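Local coordinates for binding domain (Hc) of Paraclostridial Mosquitocidal Protein 1 (Paraclostridium bifermentans, PDB 6HOX) that targets host nerve cells, as the receptor-binding part of a botulinum-like neurotoxin specific for Anopheles mosquitoes, at residues E285-I290 with Y359-E364; L347-Y352 with M390-L395. All blocks are in the same frame, centred on the assembly; numbering follows the deposited sequence.

In the fold
From the N terminus, the chain runs through 285-290, 347-352, 359-364 and 390-395, all in the C-terminal receptor-binding region. Interaction 1 closes a loop of 68 residues by bringing 359-364 back to strand 285-291. Interaction 2 closes one of 37 residues, between the chain leaving strand 345-348 and the turn entering strand 394-398. The segments alternate in sequence, so the two loops cross and neither nests inside the other. Strands 345-348 and 361-363 are antiparallel neighbours joined by a probable hydrogen bond from V361 N to T348 O. Interaction 1 sets strand 285-291 against strand 361-363 of this pair, while interaction 2 holds the loop that connects the two strands.

Interaction 1. Residues E285-I290 with Y359-E364; sequences EYYPYI and YMVLNE
Y286 and Y287 meet L362 and V361 where strands 285-290 and 361-363 pass at 130°, well short of a straight antiparallel pairing. Their axes approach to 4.6 Å, and L362 N donates to Y286 O at 2.8 Å. Y287 and V361 still lie close; beyond them, at P288 and M360, the backbones part and a water lies 2.8 Å from P288 O and 2.7 Å from M360 O. Proline, having no N-H to offer a neighbouring strand, suits a position where pairing gives way to packing: its CG meets L362 CD2 at 3.8 Å as the proline ring and the leucine branch run past one another, pointing opposite ways. Strand 285-291 is also paired with strands 275-280 and 409-415 in the beta-trefoil fold of this C-terminal subdomain, and V361 pairs with T348 on strand 345-348, so the crossing sets separate strand pairs of the trefoil together. Y286, partly exposed, has a broad ring that meets Y279 and, edge-to-face, Y342. The Y287 side chain starts away from 359-364, but its ring swings back alongside V361. Branched V361 sends CG1, anti to its own carbonyl carbon (chi1 -62°), over one face of that ring, 3.8 Å from the centroid in a CH-pi contact, and CG2 to the E285 carboxylate. Y359 CB comes to the rim of the same ring, 3.9 Å from Y287 CE2. E285 OE1 stands 3.4 Å from N363 OD1, two acceptors with no bond between them. N363 instead bonds through ND2 to G365 O, while E285 OE2 has a long, weak ion pair with K354.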
ATOM      1  N   GLU A 285     -25.363  -1.376  27.692  1.00 58.03           N
ATOM      2  CA  GLU A 285     -24.404  -0.975  26.649  1.00 52.25           C
ATOM      3  C   GLU A 285     -23.942  -2.145  25.766  1.00 46.93           C
ATOM      4  O   GLU A 285     -23.719  -3.260  26.225  1.00 41.06           O
ATOM      5  CB  GLU A 285     -23.173  -0.329  27.287  1.00 54.95           C
ATOM      6  CG  GLU A 285     -23.484   0.912  28.108  1.00 57.50           C
ATOM      7  CD  GLU A 285     -23.978   2.128  27.336  1.00 58.74           C
ATOM      8  OE1 GLU A 285     -23.923   2.124  26.080  1.00 53.23           O
ATOM      9  OE2 GLU A 285     -24.414   3.085  27.999  1.00 60.35           O
ATOM     10  N   TYR A 286     -23.758  -1.825  24.479  1.00 45.09           N
ATOM     11  CA  TYR A 286     -22.960  -2.604  23.542  1.00 45.52           C
ATOM     12  C   TYR A 286     -21.502  -2.116  23.571  1.00 39.32           C
ATOM     13  O   TYR A 286     -21.236  -0.915  23.448  1.00 39.00           O
ATOM     14  CB  TYR A 286     -23.507  -2.470  22.122  1.00 45.73           C
ATOM     15  CG  TYR A 286     -24.963  -2.817  21.960  1.00 46.96           C
ATOM     16  CD1 TYR A 286     -25.942  -1.858  22.139  1.00 45.74           C
ATOM     17  CD2 TYR A 286     -25.357  -4.089  21.582  1.00 47.79           C
ATOM     18  CE1 TYR A 286     -27.282  -2.160  21.983  1.00 48.95           C
ATOM     19  CE2 TYR A 286     -26.694  -4.404  21.404  1.00 51.58           C
ATOM     20  CZ  TYR A 286     -27.662  -3.437  21.610  1.00 51.58           C
ATOM     21  OH  TYR A 286     -28.988  -3.724  21.443  1.00 53.27           O
ATOM     22  N   TYR A 287     -20.573  -3.061  23.721  1.00 35.28           N
ATOM     23  CA  TYR A 287     -19.143  -2.805  23.757  1.00 35.64           C
ATOM     24  C   TYR A 287     -18.497  -3.374  22.493  1.00 36.21           C
ATOM     25  O   TYR A 287     -18.635  -4.560  22.205  1.00 30.88           O
ATOM     26  CB  TYR A 287     -18.497  -3.432  24.997  1.00 33.95           C
ATOM     27  CG  TYR A 287     -18.770  -2.713  26.295  1.00 34.61           C
ATOM     28  CD1 TYR A 287     -19.986  -2.830  26.951  1.00 34.71           C
ATOM     29  CD2 TYR A 287     -17.817  -1.884  26.858  1.00 37.20           C
ATOM     30  CE1 TYR A 287     -20.235  -2.164  28.145  1.00 37.11           C
ATOM     31  CE2 TYR A 287     -18.051  -1.208  28.048  1.00 39.88           C
ATOM     32  CZ  TYR A 287     -19.266  -1.345  28.700  1.00 38.61           C
ATOM     33  OH  TYR A 287     -19.481  -0.658  29.867  1.00 36.42           O
ATOM     34  N   PRO A 288     -17.746  -2.568  21.704  1.00 33.99           N
ATOM     35  CA  PRO A 288     -16.933  -3.134  20.626  1.00 31.18           C
ATOM     36  C   PRO A 288     -15.659  -3.728  21.242  1.00 29.71           C
ATOM     37  O   PRO A 288     -15.158  -3.218  22.238  1.00 28.86           O
ATOM     38  CB  PRO A 288     -16.683  -1.920  19.724  1.00 30.83           C
ATOM     39  CG  PRO A 288     -16.619  -0.764  20.706  1.00 31.63           C
ATOM     40  CD  PRO A 288     -17.635  -1.105  21.784  1.00 31.47           C
ATOM     41  N   TYR A 289     -15.132  -4.790  20.628  1.00 32.20           N
ATOM     42  CA  TYR A 289     -13.861  -5.370  21.053  1.00 30.16           C
ATOM     43  C   TYR A 289     -13.156  -5.992  19.835  1.00 30.42           C
ATOM     44  O   TYR A 289     -13.794  -6.290  18.826  1.00 31.17           O
ATOM     45  CB  TYR A 289     -14.096  -6.377  22.188  1.00 31.95           C
ATOM     46  CG  TYR A 289     -14.830  -7.632  21.786  1.00 30.61           C
ATOM     47  CD1 TYR A 289     -16.210  -7.648  21.673  1.00 30.84           C
ATOM     48  CD2 TYR A 289     -14.146  -8.802  21.500  1.00 32.46           C
ATOM     49  CE1 TYR A 289     -16.894  -8.788  21.288  1.00 30.20           C
ATOM     50  CE2 TYR A 289     -14.816  -9.955  21.115  1.00 31.76           C
ATOM     51  CZ  TYR A 289     -16.194  -9.947  21.008  1.00 31.49           C
ATOM     52  OH  TYR A 289     -16.857 -11.085  20.630  1.00 35.40           O
ATOM     53  N   ILE A 290     -11.828  -6.148  19.922  1.00 30.62           N
ATOM     54  CA  ILE A 290     -11.085  -6.914  18.921  1.00 30.92           C
ATOM     55  C   ILE A 290     -11.006  -8.359  19.420  1.00 33.22           C
ATOM     56  O   ILE A 290     -10.554  -8.621  20.527  1.00 32.49           O
ATOM     57  CB  ILE A 290      -9.686  -6.329  18.636  1.00 29.64           C
ATOM     58  CG1 ILE A 290      -9.739  -4.849  18.258  1.00 28.76           C
ATOM     59  CG2 ILE A 290      -8.986  -7.123  17.541  1.00 29.11           C
ATOM     60  CD1 ILE A 290     -10.278  -4.607  16.867  1.00 30.51           C
ATOM     61  N   TYR A 359     -13.574   2.754  28.728  1.00 31.68           N
ATOM     62  CA  TYR A 359     -13.989   1.794  27.707  1.00 31.88           C
ATOM     63  C   TYR A 359     -15.012   2.435  26.773  1.00 30.94           C
ATOM     64  O   TYR A 359     -15.943   3.140  27.209  1.00 28.04           O
ATOM     65  CB  TYR A 359     -14.565   0.516  28.329  1.00 33.68           C
ATOM     66  CG  TYR A 359     -13.565  -0.232  29.161  1.00 34.79           C
ATOM     67  CD1 TYR A 359     -12.483  -0.873  28.579  1.00 36.72           C
ATOM     68  CD2 TYR A 359     -13.661  -0.254  30.541  1.00 37.96           C
ATOM     69  CE1 TYR A 359     -11.529  -1.520  29.345  1.00 37.11           C
ATOM     70  CE2 TYR A 359     -12.720  -0.911  31.322  1.00 37.61           C
ATOM     71  CZ  TYR A 359     -11.654  -1.549  30.723  1.00 38.43           C
ATOM     72  OH  TYR A 359     -10.729  -2.193  31.494  1.00 41.32           O
ATOM     73  N   MET A 360     -14.849   2.159  25.475  1.00 29.23           N
ATOM     74  CA  MET A 360     -15.746   2.686  24.473  1.00 28.82           C
ATOM     75  C   MET A 360     -16.963   1.768  24.387  1.00 29.04           C
ATOM     76  O   MET A 360     -16.832   0.578  24.618  1.00 30.23           O
ATOM     77  CB  MET A 360     -15.081   2.772  23.094  1.00 29.33           C
ATOM     78  CG  MET A 360     -13.759   3.521  23.091  1.00 28.89           C
ATOM     79  SD  MET A 360     -13.870   5.265  23.585  1.00 29.96           S
ATOM     80  CE  MET A 360     -14.715   5.980  22.181  1.00 30.69           C
ATOM     81  N   VAL A 361     -18.104   2.354  24.011  1.00 29.19           N
ATOM     82  CA  VAL A 361     -19.341   1.677  23.780  1.00 30.28           C
ATOM     83  C   VAL A 361     -19.859   2.110  22.407  1.00 32.97           C
ATOM     84  O   VAL A 361     -19.276   2.998  21.782  1.00 34.40           O
ATOM     85  CB  VAL A 361     -20.362   1.995  24.901  1.00 32.22           C
ATOM     86  CG1 VAL A 361     -19.868   1.514  26.258  1.00 32.26           C
ATOM     87  CG2 VAL A 361     -20.697   3.481  24.954  1.00 31.98           C
ATOM     88  N   LEU A 362     -20.927   1.449  21.942  1.00 32.15           N
ATOM     89  CA  LEU A 362     -21.673   1.839  20.767  1.00 36.56           C
ATOM     90  C   LEU A 362     -22.998   2.444  21.229  1.00 40.90           C
ATOM     91  O   LEU A 362     -23.765   1.786  21.906  1.00 42.89           O
ATOM     92  CB  LEU A 362     -21.925   0.623  19.869  1.00 36.69           C
ATOM     93  CG  LEU A 362     -20.694  -0.203  19.523  1.00 37.35           C
ATOM     94  CD1 LEU A 362     -21.076  -1.378  18.646  1.00 39.10           C
ATOM     95  CD2 LEU A 362     -19.625   0.653  18.845  1.00 38.32           C
ATOM     96  N   ASN A 363     -23.246   3.698  20.846  1.00 42.03           N
ATOM     97  CA  ASN A 363     -24.349   4.456  21.376  1.00 42.11           C
ATOM     98  C   ASN A 363     -24.884   5.358  20.272  1.00 41.45           C
ATOM     99  O   ASN A 363     -24.119   5.808  19.440  1.00 41.60           O
ATOM    100  CB  ASN A 363     -23.914   5.285  22.585  1.00 45.44           C
ATOM    101  CG  ASN A 363     -25.024   5.540  23.582  1.00 45.08           C
ATOM    102  OD1 ASN A 363     -25.433   4.638  24.296  1.00 49.75           O
ATOM    103  ND2 ASN A 363     -25.476   6.776  23.677  1.00 53.17           N
ATOM    104  N   GLU A 364     -26.200   5.597  20.290  1.00 44.15           N
ATOM    105  CA  GLU A 364     -26.846   6.559  19.423  1.00 47.76           C
ATOM    106  C   GLU A 364     -26.429   7.971  19.847  1.00 47.75           C
ATOM    107  O   GLU A 364     -26.281   8.851  19.020  1.00 50.96           O
ATOM    108  CB  GLU A 364     -28.364   6.402  19.497  1.00 53.01           C
ATOM    109  CG  GLU A 364     -29.092   7.328  18.545  1.00 60.63           C
ATOM    110  CD  GLU A 364     -30.453   6.840  18.077  1.00 68.38           C
ATOM    111  OE1 GLU A 364     -31.316   6.575  18.945  1.00 74.31           O
ATOM    112  OE2 GLU A 364     -30.643   6.723  16.846  1.00 69.09           O
TER
HETATM  113  O   HOH W   1     -14.989  -1.385  24.346  1.00 37.50           O

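Interaction 2. Residues L347-Y352 with M390-L395; sequences LTLPMY and MYRNGL
R392 bends at chi3 (-68°), and its guanidinium arrives between L349 and Y352, with the P350 carbonyl at its edge. The CA-CB bond of Y352 points toward 390-395, and chi1 -175° sets CG anti to the backbone N, where it meets Y391 CD2 at 3.4 Å. R392 NH2 donates to P350 O at 2.6 Å, the donor lying almost in line with the C=O bond and the oxygen tilted somewhat out of the guanidinium plane; NH1 adds a weak bond to the same oxygen at 3.2 Å. Above one face of the guanidinium sits L349 CB, 4.0 Å from the plane and over its centre; over the opposite face Y352 CD1 stands 3.7 Å above the guanidinium plane. The tyrosine ring is turned nearly perpendicular to the guanidinium, presenting its edge to the cation. Here a loop that follows strand 345-348 is fastened to the turn joining strands 384-388 and 394-398, at the periphery of the beta-trefoil subdomain. Arginine suits this buried place because its planar head has several N-H groups along its rim for carbonyls and a carboxylate, while its two faces accept apolar cover. NH2 also forms a salt bridge with E389, and NH1 donates to E357 O; the nearby carboxylate should help to balance the buried charge. On the exposed side, the Y352 and Y391 side chains cross at about a right angle, and their broad, flat rings can overlap obliquely, with centroids 4.2 Å apart. Y391 CD2 presses over one face of the Y352 ring. Y352 CE2 lies over one face of the Y391 ring, and CB of the preceding residue, M390, over the opposite face.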
ATOM      1  N   LEU A 347     -19.256   4.936  17.686  1.00 30.57           N
ATOM      2  CA  LEU A 347     -18.240   4.669  18.676  1.00 28.63           C
ATOM      3  C   LEU A 347     -18.142   5.893  19.571  1.00 28.90           C
ATOM      4  O   LEU A 347     -17.878   6.974  19.085  1.00 30.44           O
ATOM      5  CB  LEU A 347     -16.908   4.402  17.967  1.00 29.21           C
ATOM      6  CG  LEU A 347     -15.723   4.023  18.851  1.00 27.39           C
ATOM      7  CD1 LEU A 347     -15.947   2.660  19.474  1.00 26.80           C
ATOM      8  CD2 LEU A 347     -14.434   4.032  18.033  1.00 26.73           C
ATOM      9  N   THR A 348     -18.394   5.717  20.867  1.00 31.08           N
ATOM     10  CA  THR A 348     -18.336   6.846  21.796  1.00 32.52           C
ATOM     11  C   THR A 348     -18.047   6.325  23.207  1.00 31.51           C
ATOM     12  O   THR A 348     -17.864   5.131  23.413  1.00 29.90           O
ATOM     13  CB  THR A 348     -19.620   7.683  21.677  1.00 34.41           C
ATOM     14  OG1 THR A 348     -19.409   8.927  22.349  1.00 34.43           O
ATOM     15  CG2 THR A 348     -20.840   6.972  22.229  1.00 35.25           C
ATOM     16  N   LEU A 349     -17.948   7.247  24.160  1.00 31.01           N
ATOM     17  CA  LEU A 349     -17.846   6.888  25.555  1.00 31.55           C
ATOM     18  C   LEU A 349     -19.243   6.920  26.148  1.00 32.96           C
ATOM     19  O   LEU A 349     -20.117   7.659  25.685  1.00 31.84           O
ATOM     20  CB  LEU A 349     -16.910   7.849  26.299  1.00 30.06           C
ATOM     21  CG  LEU A 349     -15.417   7.640  26.046  1.00 27.22           C
ATOM     22  CD1 LEU A 349     -14.621   8.889  26.375  1.00 28.63           C
ATOM     23  CD2 LEU A 349     -14.894   6.461  26.826  1.00 28.79           C
ATOM     24  N   PRO A 350     -19.482   6.134  27.216  1.00 37.00           N
ATOM     25  CA  PRO A 350     -20.740   6.228  27.948  1.00 37.93           C
ATOM     26  C   PRO A 350     -20.714   7.471  28.849  1.00 41.39           C
ATOM     27  O   PRO A 350     -19.634   8.016  29.175  1.00 37.01           O
ATOM     28  CB  PRO A 350     -20.747   4.925  28.751  1.00 38.51           C
ATOM     29  CG  PRO A 350     -19.279   4.691  29.060  1.00 38.88           C
ATOM     30  CD  PRO A 350     -18.532   5.201  27.840  1.00 36.33           C
ATOM     31  N   MET A 351     -21.913   7.902  29.243  1.00 42.82           N
ATOM     32  CA  MET A 351     -22.127   8.992  30.158  1.00 43.54           C
ATOM     33  C   MET A 351     -21.337   8.748  31.441  1.00 41.62           C
ATOM     34  O   MET A 351     -21.498   7.709  32.069  1.00 42.98           O
ATOM     35  CB  MET A 351     -23.618   9.073  30.485  1.00 51.65           C
ATOM     36  CG  MET A 351     -23.969  10.102  31.519  1.00 60.55           C
ATOM     37  SD  MET A 351     -25.758  10.121  31.762  1.00 62.67           S
ATOM     38  CE  MET A 351     -26.234  11.141  30.363  1.00 61.73           C
ATOM     39  N   TYR A 352     -20.519   9.734  31.823  1.00 39.94           N
ATOM     40  CA  TYR A 352     -19.534   9.611  32.904  1.00 43.78           C
ATOM     41  C   TYR A 352     -20.178   9.228  34.250  1.00 43.83           C
ATOM     42  O   TYR A 352     -19.573   8.501  35.063  1.00 44.91           O
ATOM     43  CB  TYR A 352     -18.771  10.926  33.086  1.00 42.53           C
ATOM     44  CG  TYR A 352     -17.666  10.827  34.104  1.00 44.54           C
ATOM     45  CD1 TYR A 352     -16.468  10.207  33.793  1.00 44.37           C
ATOM     46  CD2 TYR A 352     -17.830  11.317  35.389  1.00 46.68           C
ATOM     47  CE1 TYR A 352     -15.448  10.096  34.721  1.00 46.91           C
ATOM     48  CE2 TYR A 352     -16.819  11.215  36.330  1.00 48.24           C
ATOM     49  CZ  TYR A 352     -15.625  10.601  35.996  1.00 49.50           C
ATOM     50  OH  TYR A 352     -14.629  10.497  36.921  1.00 49.79           O
ATOM     51  N   MET A 390     -14.857  15.306  28.253  1.00 37.81           N
ATOM     52  CA  MET A 390     -14.643  16.130  29.430  1.00 41.90           C
ATOM     53  C   MET A 390     -13.625  15.476  30.374  1.00 38.05           C
ATOM     54  O   MET A 390     -12.674  16.118  30.783  1.00 42.86           O
ATOM     55  CB  MET A 390     -15.956  16.378  30.174  1.00 49.59           C
ATOM     56  CG  MET A 390     -15.962  17.711  30.883  1.00 57.04           C
ATOM     57  SD  MET A 390     -17.632  18.316  31.116  1.00 65.31           S
ATOM     58  CE  MET A 390     -17.284  19.929  31.821  1.00 67.52           C
ATOM     59  N   TYR A 391     -13.801  14.190  30.683  1.00 36.09           N
ATOM     60  CA  TYR A 391     -12.984  13.543  31.704  1.00 35.68           C
ATOM     61  C   TYR A 391     -12.027  12.497  31.131  1.00 31.68           C
ATOM     62  O   TYR A 391     -11.190  12.043  31.862  1.00 28.80           O
ATOM     63  CB  TYR A 391     -13.872  12.864  32.746  1.00 42.16           C
ATOM     64  CG  TYR A 391     -14.894  13.795  33.338  1.00 44.84           C
ATOM     65  CD1 TYR A 391     -14.515  14.834  34.176  1.00 46.13           C
ATOM     66  CD2 TYR A 391     -16.235  13.664  33.019  1.00 44.85           C
ATOM     67  CE1 TYR A 391     -15.455  15.710  34.703  1.00 47.32           C
ATOM     68  CE2 TYR A 391     -17.183  14.526  33.540  1.00 43.85           C
ATOM     69  CZ  TYR A 391     -16.792  15.555  34.378  1.00 43.47           C
ATOM     70  OH  TYR A 391     -17.741  16.399  34.868  1.00 45.30           O
ATOM     71  N   ARG A 392     -12.173  12.102  29.860  1.00 30.17           N
ATOM     72  CA  ARG A 392     -11.488  10.903  29.361  1.00 29.51           C
ATOM     73  C   ARG A 392     -10.858  11.158  27.983  1.00 29.76           C
ATOM     74  O   ARG A 392     -10.925  10.322  27.085  1.00 26.48           O
ATOM     75  CB  ARG A 392     -12.466   9.728  29.343  1.00 29.60           C
ATOM     76  CG  ARG A 392     -12.909   9.271  30.730  1.00 31.60           C
ATOM     77  CD  ARG A 392     -14.173   8.427  30.693  1.00 30.24           C
ATOM     78  NE  ARG A 392     -15.349   9.194  30.306  1.00 31.49           N
ATOM     79  CZ  ARG A 392     -16.592   8.710  30.311  1.00 30.85           C
ATOM     80  NH1 ARG A 392     -16.805   7.453  30.664  1.00 29.41           N
ATOM     81  NH2 ARG A 392     -17.610   9.476  29.972  1.00 30.25           N
ATOM     82  N   ASN A 393     -10.175  12.295  27.847  1.00 30.88           N
ATOM     83  CA  ASN A 393      -9.355  12.565  26.662  1.00 31.06           C
ATOM     84  C   ASN A 393      -8.332  11.446  26.523  1.00 28.02           C
ATOM     85  O   ASN A 393      -7.789  11.007  27.520  1.00 25.57           O
ATOM     86  CB  ASN A 393      -8.601  13.883  26.768  1.00 32.10           C
ATOM     87  CG  ASN A 393      -9.520  15.078  26.740  1.00 34.67           C
ATOM     88  OD1 ASN A 393     -10.508  15.093  26.015  1.00 31.65           O
ATOM     89  ND2 ASN A 393      -9.197  16.079  27.536  1.00 36.77           N
ATOM     90  N   GLY A 394      -8.091  10.995  25.290  1.00 25.29           N
ATOM     91  CA  GLY A 394      -7.066   9.970  25.045  1.00 24.88           C
ATOM     92  C   GLY A 394      -6.939   9.603  23.575  1.00 23.68           C
ATOM     93  O   GLY A 394      -7.583  10.182  22.721  1.00 22.48           O
ATOM     94  N   LEU A 395      -6.060   8.637  23.301  1.00 24.73           N
ATOM     95  CA  LEU A 395      -5.968   8.002  21.998  1.00 24.82           C
ATOM     96  C   LEU A 395      -6.695   6.667  22.094  1.00 24.79           C
ATOM     97  O   LEU A 395      -6.591   5.952  23.105  1.00 25.85           O
ATOM     98  CB  LEU A 395      -4.504   7.780  21.595  1.00 25.33           C
ATOM     99  CG  LEU A 395      -3.677   9.040  21.371  1.00 26.76           C
ATOM    100  CD1 LEU A 395      -2.221   8.703  21.046  1.00 26.90           C
ATOM    101  CD2 LEU A 395      -4.268   9.891  20.265  1.00 26.18           C
TER